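Local coordinates for protein lantibiotic dehydratase (Microbispora corallina, PDB 5EHK) that probably dehydrates serine and threonine residues of the NAI-107 precursor peptide, using glutamyl-tRNA, during lantibiotic biosynthesis, at residues Leu950-Ala962 with Leu1078-Arg1092. Residues are numbered along the deposited sequence; the frame is centred on the assembly and turned at random.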
loop_
_atom_site.group_PDB
_atom_site.type_symbol
_atom_site.label_atom_id
_atom_site.label_comp_id
_atom_site.label_asym_id
_atom_site.label_seq_id
_atom_site.Cartn_x
_atom_site.Cartn_y
_atom_site.Cartn_z
ATOM N N LEU A 950 9.423 -26.619 20.605
ATOM C CA LEU A 950 8.214 -26.755 19.825
ATOM C C LEU A 950 8.507 -27.286 18.430
ATOM O O LEU A 950 7.787 -28.135 17.934
ATOM C CB LEU A 950 7.514 -25.405 19.738
ATOM C CG LEU A 950 5.996 -25.373 19.592
ATOM C CD1 LEU A 950 5.306 -26.288 20.597
ATOM C CD2 LEU A 950 5.523 -23.948 19.770
ATOM N N ASP A 951 9.577 -26.813 17.800
ATOM C CA ASP A 951 9.928 -27.291 16.459
ATOM C C ASP A 951 10.224 -28.781 16.476
ATOM O O ASP A 951 9.901 -29.511 15.533
ATOM C CB ASP A 951 11.123 -26.542 15.879
ATOM C CG ASP A 951 10.815 -25.096 15.581
ATOM O OD1 ASP A 951 9.836 -24.572 16.150
ATOM O OD2 ASP A 951 11.539 -24.487 14.758
ATOM N N GLU A 952 10.850 -29.227 17.552
ATOM C CA GLU A 952 11.124 -30.641 17.702
ATOM C C GLU A 952 9.840 -31.453 17.805
ATOM O O GLU A 952 9.626 -32.367 17.015
ATOM C CB GLU A 952 12.050 -30.901 18.897
ATOM C CG GLU A 952 13.527 -30.713 18.548
ATOM C CD GLU A 952 14.411 -30.555 19.766
ATOM O OE1 GLU A 952 13.926 -30.029 20.796
ATOM O OE2 GLU A 952 15.583 -30.982 19.701
ATOM N N VAL A 953 8.969 -31.100 18.744
ATOM C CA VAL A 953 7.751 -31.877 18.937
ATOM C C VAL A 953 6.886 -31.805 17.677
ATOM O O VAL A 953 6.167 -32.754 17.371
ATOM C CB VAL A 953 6.966 -31.466 20.199
ATOM C CG1 VAL A 953 7.915 -31.383 21.396
ATOM C CG2 VAL A 953 6.261 -30.144 19.989
ATOM N N THR A 954 6.984 -30.700 16.932
ATOM C CA THR A 954 6.245 -30.562 15.673
ATOM C C THR A 954 6.816 -31.474 14.591
ATOM O O THR A 954 6.061 -32.120 13.858
ATOM C CB THR A 954 6.149 -29.104 15.193
ATOM O OG1 THR A 954 5.507 -28.319 16.206
ATOM C CG2 THR A 954 5.306 -28.995 13.913
ATOM N N ALA A 955 8.143 -31.521 14.491
ATOM C CA ALA A 955 8.811 -32.463 13.595
ATOM C C ALA A 955 8.410 -33.891 13.970
ATOM O O ALA A 955 8.009 -34.686 13.120
ATOM C CB ALA A 955 10.314 -32.308 13.707
ATOM N N ILE A 956 8.479 -34.189 15.262
ATOM C CA ILE A 956 8.033 -35.464 15.770
ATOM C C ILE A 956 6.592 -35.709 15.366
ATOM O O ILE A 956 6.258 -36.787 14.896
ATOM C CB ILE A 956 8.170 -35.522 17.294
ATOM C CG1 ILE A 956 9.635 -35.399 17.695
ATOM C CG2 ILE A 956 7.569 -36.795 17.856
ATOM C CD1 ILE A 956 9.823 -35.255 19.192
ATOM N N SER A 957 5.751 -34.690 15.496
ATOM C CA SER A 957 4.336 -34.833 15.164
ATOM C C SER A 957 4.120 -35.045 13.659
ATOM O O SER A 957 3.310 -35.879 13.266
ATOM C CB SER A 957 3.525 -33.645 15.682
ATOM O OG SER A 957 2.143 -33.936 15.724
ATOM N N ALA A 958 4.863 -34.340 12.814
ATOM C CA ALA A 958 4.745 -34.573 11.374
ATOM C C ALA A 958 5.090 -36.007 11.002
ATOM O O ALA A 958 4.316 -36.688 10.314
ATOM C CB ALA A 958 5.601 -33.642 10.612
ATOM N N ALA A 959 6.248 -36.467 11.471
ATOM C CA ALA A 959 6.748 -37.782 11.090
ATOM C C ALA A 959 5.841 -38.880 11.605
ATOM O O ALA A 959 5.614 -39.893 10.926
ATOM C CB ALA A 959 8.144 -37.976 11.608
ATOM N N ALA A 960 5.298 -38.655 12.796
ATOM C CA ALA A 960 4.378 -39.607 13.403
ATOM C C ALA A 960 3.069 -39.714 12.610
ATOM O O ALA A 960 2.495 -40.809 12.508
ATOM C CB ALA A 960 4.098 -39.227 14.837
ATOM N N LEU A 961 2.596 -38.594 12.059
ATOM C CA LEU A 961 1.403 -38.632 11.223
ATOM C C LEU A 961 1.665 -39.369 9.914
ATOM O O LEU A 961 0.878 -40.216 9.511
ATOM C CB LEU A 961 0.853 -37.224 10.960
ATOM C CG LEU A 961 -0.565 -37.095 10.380
ATOM C CD1 LEU A 961 -1.221 -35.822 10.891
ATOM C CD2 LEU A 961 -0.568 -37.093 8.855
ATOM N N ALA A 962 2.769 -39.025 9.250
ATOM C CA ALA A 962 3.198 -39.707 8.027
ATOM C C ALA A 962 3.281 -41.214 8.198
ATOM O O ALA A 962 2.808 -41.941 7.322
ATOM C CB ALA A 962 4.521 -39.163 7.546
ATOM N N LEU A 1078 -0.539 -32.856 6.972
ATOM C CA LEU A 1078 0.728 -32.364 7.516
ATOM C C LEU A 1078 0.676 -30.870 7.845
ATOM O O LEU A 1078 1.139 -30.449 8.931
ATOM C CB LEU A 1078 1.953 -32.673 6.632
ATOM C CG LEU A 1078 2.606 -34.064 6.518
ATOM C CD1 LEU A 1078 2.471 -34.957 7.775
ATOM C CD2 LEU A 1078 2.156 -34.773 5.280
ATOM N N HIS A 1079 0.146 -30.083 6.897
ATOM C CA HIS A 1079 -0.011 -28.630 7.071
ATOM C C HIS A 1079 -0.848 -28.262 8.329
ATOM O O HIS A 1079 -0.427 -27.443 9.143
ATOM C CB HIS A 1079 -0.605 -27.975 5.807
ATOM C CG HIS A 1079 -1.000 -26.540 5.995
ATOM N ND1 HIS A 1079 -0.129 -25.582 6.476
ATOM C CD2 HIS A 1079 -2.177 -25.905 5.795
ATOM C CE1 HIS A 1079 -0.751 -24.421 6.554
ATOM N NE2 HIS A 1079 -1.997 -24.589 6.149
ATOM N N MET A 1080 -2.008 -28.884 8.507
ATOM C CA MET A 1080 -2.838 -28.585 9.678
ATOM C C MET A 1080 -2.197 -28.955 11.019
ATOM O O MET A 1080 -2.480 -28.313 12.033
ATOM C CB MET A 1080 -4.245 -29.195 9.544
ATOM C CG MET A 1080 -5.141 -28.539 8.480
ATOM S SD MET A 1080 -5.634 -26.809 8.771
ATOM C CE MET A 1080 -4.224 -25.866 8.254
ATOM N N THR A 1081 -1.340 -29.975 11.032
ATOM C CA THR A 1081 -0.653 -30.323 12.263
ATOM C C THR A 1081 0.308 -29.195 12.593
ATOM O O THR A 1081 0.437 -28.803 13.749
ATOM C CB THR A 1081 0.037 -31.708 12.209
ATOM O OG1 THR A 1081 -0.896 -32.701 12.650
ATOM C CG2 THR A 1081 1.197 -31.777 13.156
ATOM N N CYS A 1082 0.913 -28.617 11.569
ATOM C CA CYS A 1082 1.790 -27.483 11.779
ATOM C C CYS A 1082 1.004 -26.229 12.175
ATOM O O CYS A 1082 1.428 -25.475 13.060
ATOM C CB CYS A 1082 2.633 -27.215 10.532
ATOM S SG CYS A 1082 3.820 -28.503 10.173
ATOM N N ASN A 1083 -0.139 -26.020 11.531
ATOM C CA ASN A 1083 -0.984 -24.900 11.880
ATOM C C ASN A 1083 -1.340 -24.988 13.353
ATOM O O ASN A 1083 -1.108 -24.056 14.087
ATOM C CB ASN A 1083 -2.255 -24.828 11.021
ATOM C CG ASN A 1083 -3.125 -23.611 11.369
ATOM O OD1 ASN A 1083 -4.108 -23.722 12.105
ATOM N ND2 ASN A 1083 -2.760 -22.451 10.848
ATOM N N ARG A 1084 -1.807 -26.135 13.824
ATOM C CA ARG A 1084 -2.244 -26.169 15.201
ATOM C C ARG A 1084 -1.113 -25.944 16.185
ATOM O O ARG A 1084 -1.321 -25.399 17.257
ATOM C CB ARG A 1084 -2.956 -27.477 15.514
ATOM C CG ARG A 1084 -4.404 -27.469 15.141
ATOM C CD ARG A 1084 -5.023 -28.787 15.486
ATOM N NE ARG A 1084 -5.071 -29.668 14.330
ATOM C CZ ARG A 1084 -6.010 -29.598 13.395
ATOM N NH1 ARG A 1084 -6.968 -28.674 13.471
ATOM N NH2 ARG A 1084 -5.989 -30.449 12.386
ATOM N N LEU A 1085 0.079 -26.380 15.815
ATOM C CA LEU A 1085 1.209 -26.370 16.725
ATOM C C LEU A 1085 2.049 -25.084 16.545
ATOM O O LEU A 1085 2.332 -24.386 17.520
ATOM C CB LEU A 1085 2.051 -27.632 16.520
ATOM C CG LEU A 1085 2.339 -28.704 17.579
ATOM C CD1 LEU A 1085 1.587 -28.545 18.872
ATOM C CD2 LEU A 1085 2.090 -30.063 16.983
ATOM N N ILE A 1086 2.390 -24.720 15.312
ATOM C CA ILE A 1086 3.233 -23.533 15.116
ATOM C C ILE A 1086 2.635 -22.677 14.022
ATOM O O ILE A 1086 1.408 -22.615 13.857
ATOM C CB ILE A 1086 4.682 -23.905 14.735
ATOM C CG1 ILE A 1086 4.688 -24.823 13.511
ATOM C CG2 ILE A 1086 5.395 -24.601 15.895
ATOM C CD1 ILE A 1086 6.047 -25.119 12.987
ATOM N N GLY A 1087 3.464 -21.971 13.280
ATOM C CA GLY A 1087 2.897 -21.321 12.116
ATOM C C GLY A 1087 1.931 -20.181 12.379
ATOM O O GLY A 1087 1.445 -19.964 13.492
ATOM N N GLY A 1088 1.613 -19.493 11.295
ATOM C CA GLY A 1088 1.510 -18.060 11.340
ATOM C C GLY A 1088 2.873 -17.682 10.777
ATOM O O GLY A 1088 3.338 -16.549 10.938
ATOM N N SER A 1089 3.515 -18.661 10.127
ATOM C CA SER A 1089 4.787 -18.458 9.424
ATOM C C SER A 1089 5.076 -19.568 8.408
ATOM O O SER A 1089 5.410 -20.694 8.781
ATOM C CB SER A 1089 5.935 -18.389 10.435
ATOM O OG SER A 1089 7.194 -18.542 9.805
ATOM N N ALA A 1090 4.972 -19.241 7.121
ATOM C CA ALA A 1090 5.225 -20.224 6.054
ATOM C C ALA A 1090 6.665 -20.771 6.034
ATOM O O ALA A 1090 6.882 -21.958 5.761
ATOM C CB ALA A 1090 4.826 -19.680 4.696
ATOM N N GLU A 1091 7.640 -19.915 6.322
ATOM C CA GLU A 1091 9.025 -20.362 6.354
ATOM C C GLU A 1091 9.221 -21.332 7.520
ATOM O O GLU A 1091 9.867 -22.364 7.367
ATOM C CB GLU A 1091 10.002 -19.173 6.456
ATOM C CG GLU A 1091 9.997 -18.447 7.806
ATOM C CD GLU A 1091 11.094 -17.392 7.950
ATOM O OE1 GLU A 1091 11.999 -17.331 7.082
ATOM O OE2 GLU A 1091 11.058 -16.643 8.956
ATOM N N ARG A 1092 8.623 -21.023 8.669
ATOM C CA ARG A 1092 8.785 -21.865 9.839
ATOM C C ARG A 1092 8.249 -23.271 9.574
ATOM O O ARG A 1092 8.856 -24.266 9.965
ATOM C CB ARG A 1092 8.137 -21.257 11.086
ATOM C CG ARG A 1092 8.536 -22.021 12.364
ATOM C CD ARG A 1092 7.846 -21.526 13.617
ATOM N NE ARG A 1092 8.326 -22.231 14.807
ATOM C CZ ARG A 1092 7.923 -21.957 16.046
ATOM N NH1 ARG A 1092 7.025 -21.017 16.259
ATOM N NH2 ARG A 1092 8.404 -22.636 17.070
#
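Asp951, in the first turn of helix segment 950-962, forms a salt bridge with Arg1092, from the start of helix 1090-1109, both bonds converging on a single carboxylate oxygen. Arg1092 NH2 gives OD1 of Asp951 the stronger one, 2.6 Å with an N-H...O angle of 158°, and NE adds a weak second at 3.1 Å. The oxygen lies close to the guanidinium plane, yet the carboxylate is turned 45° from it. Arg1092 gets there on a chain extended from CG to NE. Over one face of its guanidinium sits CG2 of Ile1086, 3.6 Å above the plane; the same methyl meets Leu950 CG at 3.8 Å, joining ionic and apolar packing.

One turn on, Thr954 directs OG1 back to Leu950 O, which also accepts from Thr954 N, while CB and CG of Leu1085 pack against that hydroxyl. Next, Thr1081 lays CG2 against Ser957 OG (3.5 Å), and its hydroxyl is hydrogen-bonded to Asp930 OD1 of helix 920-942. At the far end Leu1078 CD1 touches both Ala958 O and Leu961 CD2, at 3.6 and 3.9 Å.

The axes of helix segments 950-962 and 1078-1085 run nearly antiparallel, 154° apart and 9.7 Å at closest approach. After Ile1086, the turn through Gly1087 and Gly1088 leads into helix 1090-1109, which Ser1089 OG caps by accepting from Arg1092 N. This interior helix packing belongs to the lantibiotic dehydratase C-terminal region, which in relatives probably eliminates glutamate: helix 920-942 touches Leu950 and Leu1085, helix 1044-1059 Leu961 and Thr1081, helix 1090-1109 Thr954 and Ala958, and Arg1084 reaches strand 853-861 through Phe856.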